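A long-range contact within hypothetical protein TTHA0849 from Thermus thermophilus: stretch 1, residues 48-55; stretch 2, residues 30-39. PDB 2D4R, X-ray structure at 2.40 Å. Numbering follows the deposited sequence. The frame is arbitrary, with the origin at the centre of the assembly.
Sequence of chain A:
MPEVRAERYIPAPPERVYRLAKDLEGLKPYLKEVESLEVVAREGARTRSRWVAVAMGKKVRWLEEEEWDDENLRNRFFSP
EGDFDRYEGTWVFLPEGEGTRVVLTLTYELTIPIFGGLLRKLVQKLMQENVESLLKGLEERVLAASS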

# COMPACT_ATOMS: atom_id res chain seq x y z
N ARG A 48 8.40 -10.47 1.70
CA ARG A 48 8.60 -10.00 0.34
C ARG A 48 7.36 -10.39 -0.46
O ARG A 48 6.84 -11.50 -0.30
CB ARG A 48 9.87 -10.63 -0.28
CG ARG A 48 10.25 -10.00 -1.63
CD ARG A 48 11.52 -10.60 -2.26
NE ARG A 48 12.71 -10.23 -1.52
CZ ARG A 48 13.33 -11.04 -0.65
NH1 ARG A 48 12.86 -12.26 -0.45
NH2 ARG A 48 14.39 -10.61 0.02
N SER A 49 6.89 -9.48 -1.30
CA SER A 49 5.65 -9.73 -2.03
C SER A 49 5.73 -9.24 -3.47
O SER A 49 6.45 -8.28 -3.77
CB SER A 49 4.49 -9.05 -1.31
OG SER A 49 4.70 -7.66 -1.24
N ARG A 50 4.99 -9.90 -4.35
CA ARG A 50 4.97 -9.55 -5.77
C ARG A 50 3.62 -8.91 -6.12
O ARG A 50 2.58 -9.54 -6.01
CB ARG A 50 5.19 -10.81 -6.63
CG ARG A 50 5.11 -10.57 -8.15
CD ARG A 50 5.33 -11.86 -8.95
NE ARG A 50 6.33 -12.76 -8.36
CZ ARG A 50 7.64 -12.73 -8.64
NH1 ARG A 50 8.12 -11.86 -9.51
NH2 ARG A 50 8.46 -13.59 -8.05
N TRP A 51 3.66 -7.65 -6.53
CA TRP A 51 2.44 -6.92 -6.86
C TRP A 51 2.27 -6.80 -8.38
O TRP A 51 3.24 -6.58 -9.12
CB TRP A 51 2.46 -5.52 -6.23
CG TRP A 51 2.43 -5.48 -4.71
CD1 TRP A 51 3.33 -6.06 -3.86
CD2 TRP A 51 1.47 -4.81 -3.86
NE1 TRP A 51 2.99 -5.79 -2.56
CE2 TRP A 51 1.86 -5.03 -2.53
CE3 TRP A 51 0.32 -4.04 -4.12
CZ2 TRP A 51 1.14 -4.51 -1.44
CZ3 TRP A 51 -0.40 -3.53 -3.04
CH2 TRP A 51 0.02 -3.77 -1.71
N VAL A 52 1.04 -6.96 -8.84
CA VAL A 52 0.65 -6.48 -10.15
C VAL A 52 -0.56 -5.59 -10.00
O VAL A 52 -1.60 -6.03 -9.50
CB VAL A 52 0.30 -7.64 -11.13
CG1 VAL A 52 -0.15 -7.05 -12.47
CG2 VAL A 52 1.50 -8.56 -11.33
N ALA A 53 -0.43 -4.35 -10.42
CA ALA A 53 -1.50 -3.38 -10.33
C ALA A 53 -1.89 -2.93 -11.73
O ALA A 53 -1.10 -3.03 -12.68
CB ALA A 53 -1.06 -2.17 -9.47
N VAL A 54 -3.11 -2.44 -11.87
CA VAL A 54 -3.52 -1.85 -13.13
C VAL A 54 -3.80 -0.37 -12.97
O VAL A 54 -4.50 0.05 -12.06
CB VAL A 54 -4.75 -2.57 -13.71
CG1 VAL A 54 -4.47 -4.07 -13.78
CG2 VAL A 54 -5.99 -2.26 -12.90
N ALA A 55 -3.21 0.41 -13.85
CA ALA A 55 -3.57 1.81 -14.00
C ALA A 55 -3.73 2.08 -15.49
O ALA A 55 -2.81 1.85 -16.27
CB ALA A 55 -2.46 2.69 -13.41
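Stretch 2, residues 30-39: YLKEVESLEV

Stretch 1 is extended throughout, part of a strand that begins earlier in the chain. Stretch 2 enters through a loop and a type I beta turn from Leu-31 to Val-34, closed by Val-34 N to Leu-31 O at 3.0 Å. The chain turns a corner at Glu-35 and then runs as a strand through Val-39 and beyond. The two strands are antiparallel neighbours. Their directions differ by 170°, and their axes approach to 4.5 Å. The contact between the stretches buries 680 Å², both sides summed.

At the start of stretch 1, the CA-to-CB bond of Arg-48 points away from stretch 2. Its backbone still takes part, with Arg-48 O 3.6 Å from Val-39 CA in a CA-H...O contact. Ser-49 faces Val-39 in a non-hydrogen-bonded pair, CA to CA 4.2 Å. Ser-49 CB lies 3.9 Å from Leu-37 CD2.

Arg-50 pairs with Glu-38 through two backbone hydrogen bonds. Arg-50 N donates to Glu-38 O at 2.8 Å, and Glu-38 N donates to Arg-50 O at 3.1 Å. Both side chains leave on the same face, so their opposite charges can meet. Arg-50 NE and Glu-38 OE1 form a salt bridge at 3.6 Å, with the carboxylate oxygen at the edge of the guanidinium.

Trp-51 lies across from Leu-37, CA to CA 4.6 Å, on the face shared with Ser-49 and Val-39. Leu-37 CD1 sits over the indole, 3.6 Å from the centroid of the Trp-51 six-membered ring and 12° off its normal, a CH-pi contact. Trp-51 CZ3 also meets Val-34 CG2 at 4.0 Å and Leu-31 CD1 at 4.3 Å. The ring nitrogen turns back along its own strand, and Trp-51 NE1 donates to Ser-49 OG at 2.9 Å.

Val-52 pairs with Ser-36. Val-52 N donates to Ser-36 O at 2.8 Å. Val-52 O accepts from both Ser-36 N at 3.2 Å and Glu-35 N at 2.8 Å. Val-52 CG2 comes within 3.0 Å of Ser-36 OG, a tight contact for a carbon and an oxygen. Water 1 links Ser-36 OG, at 2.8 Å, to Arg-50 O, at 2.6 Å, and donates to the latter.

Beyond Val-52 the register shifts by one residue, a beta bulge. Ala-53 therefore faces Val-34, CA to CA 4.3 Å, and Glu-35 has no partner of its own in the ladder. Val-54 N closes the pairing by donating to Glu-33 O at 2.9 Å, within the turn. Ala-55 makes no contact with stretch 2.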

# COMPACT_ATOMS: atom_id res chain seq x y z
N TYR A 30 -9.85 -6.89 -1.60
CA TYR A 30 -10.53 -5.61 -1.42
C TYR A 30 -9.76 -4.45 -2.06
O TYR A 30 -10.16 -3.29 -1.96
CB TYR A 30 -10.73 -5.31 0.07
CG TYR A 30 -11.57 -6.36 0.77
CD1 TYR A 30 -11.00 -7.55 1.25
CD2 TYR A 30 -12.94 -6.18 0.94
CE1 TYR A 30 -11.79 -8.53 1.86
CE2 TYR A 30 -13.74 -7.15 1.54
CZ TYR A 30 -13.15 -8.32 2.00
OH TYR A 30 -13.93 -9.27 2.59
N LEU A 31 -8.64 -4.79 -2.72
CA LEU A 31 -7.86 -3.81 -3.48
C LEU A 31 -8.20 -3.90 -4.98
O LEU A 31 -7.65 -4.72 -5.72
CB LEU A 31 -6.37 -4.06 -3.26
CG LEU A 31 -5.92 -4.26 -1.80
CD1 LEU A 31 -4.43 -4.39 -1.74
CD2 LEU A 31 -6.37 -3.10 -0.94
N LYS A 32 -9.11 -3.04 -5.41
CA LYS A 32 -9.72 -3.21 -6.72
C LYS A 32 -8.76 -2.90 -7.85
O LYS A 32 -8.96 -3.34 -8.96
CB LYS A 32 -10.96 -2.32 -6.83
CG LYS A 32 -12.05 -2.68 -5.82
CD LYS A 32 -12.64 -4.06 -6.08
CE LYS A 32 -12.20 -5.10 -5.04
NZ LYS A 32 -12.81 -6.43 -5.34
N GLU A 33 -7.71 -2.14 -7.56
CA GLU A 33 -6.76 -1.75 -8.58
C GLU A 33 -5.60 -2.74 -8.64
O GLU A 33 -4.70 -2.61 -9.48
CB GLU A 33 -6.23 -0.34 -8.31
CG GLU A 33 -7.28 0.65 -7.87
CD GLU A 33 -6.89 2.08 -8.16
OE1 GLU A 33 -5.72 2.43 -7.91
OE2 GLU A 33 -7.74 2.85 -8.65
N VAL A 34 -5.61 -3.71 -7.73
CA VAL A 34 -4.59 -4.75 -7.69
C VAL A 34 -5.12 -6.02 -8.32
O VAL A 34 -6.19 -6.51 -7.93
CB VAL A 34 -4.16 -5.06 -6.25
CG1 VAL A 34 -3.33 -6.32 -6.22
CG2 VAL A 34 -3.35 -3.90 -5.70
N GLU A 35 -4.38 -6.55 -9.28
CA GLU A 35 -4.76 -7.75 -10.01
C GLU A 35 -4.19 -9.00 -9.33
O GLU A 35 -4.85 -10.03 -9.25
CB GLU A 35 -4.24 -7.68 -11.44
CG GLU A 35 -4.42 -8.97 -12.22
CD GLU A 35 -3.35 -9.17 -13.28
OE1 GLU A 35 -3.53 -8.67 -14.41
OE2 GLU A 35 -2.34 -9.84 -12.99
N SER A 36 -2.95 -8.90 -8.86
CA SER A 36 -2.31 -10.01 -8.16
C SER A 36 -1.37 -9.52 -7.07
O SER A 36 -0.59 -8.59 -7.27
CB SER A 36 -1.54 -10.90 -9.15
OG SER A 36 -0.44 -10.23 -9.72
N LEU A 37 -1.45 -10.14 -5.90
CA LEU A 37 -0.55 -9.82 -4.81
C LEU A 37 -0.18 -11.12 -4.10
O LEU A 37 -0.99 -11.71 -3.40
CB LEU A 37 -1.22 -8.84 -3.83
CG LEU A 37 -0.31 -7.99 -2.94
CD1 LEU A 37 -1.17 -7.22 -1.92
CD2 LEU A 37 0.69 -8.88 -2.22
N GLU A 38 1.06 -11.56 -4.30
CA GLU A 38 1.52 -12.81 -3.72
C GLU A 38 2.71 -12.63 -2.77
O GLU A 38 3.74 -12.07 -3.15
CB GLU A 38 1.87 -13.82 -4.83
CG GLU A 38 2.25 -13.19 -6.18
CD GLU A 38 2.25 -14.19 -7.34
OE1 GLU A 38 2.92 -13.91 -8.36
OE2 GLU A 38 1.59 -15.25 -7.25
N VAL A 39 2.55 -13.10 -1.54
CA VAL A 39 3.66 -13.10 -0.59
C VAL A 39 4.66 -14.18 -0.99
O VAL A 39 4.35 -15.37 -0.94
CB VAL A 39 3.18 -13.37 0.86
CG1 VAL A 39 4.39 -13.60 1.77
CG2 VAL A 39 2.35 -12.20 1.37
O HOH W 1 1.69 -10.83 -8.04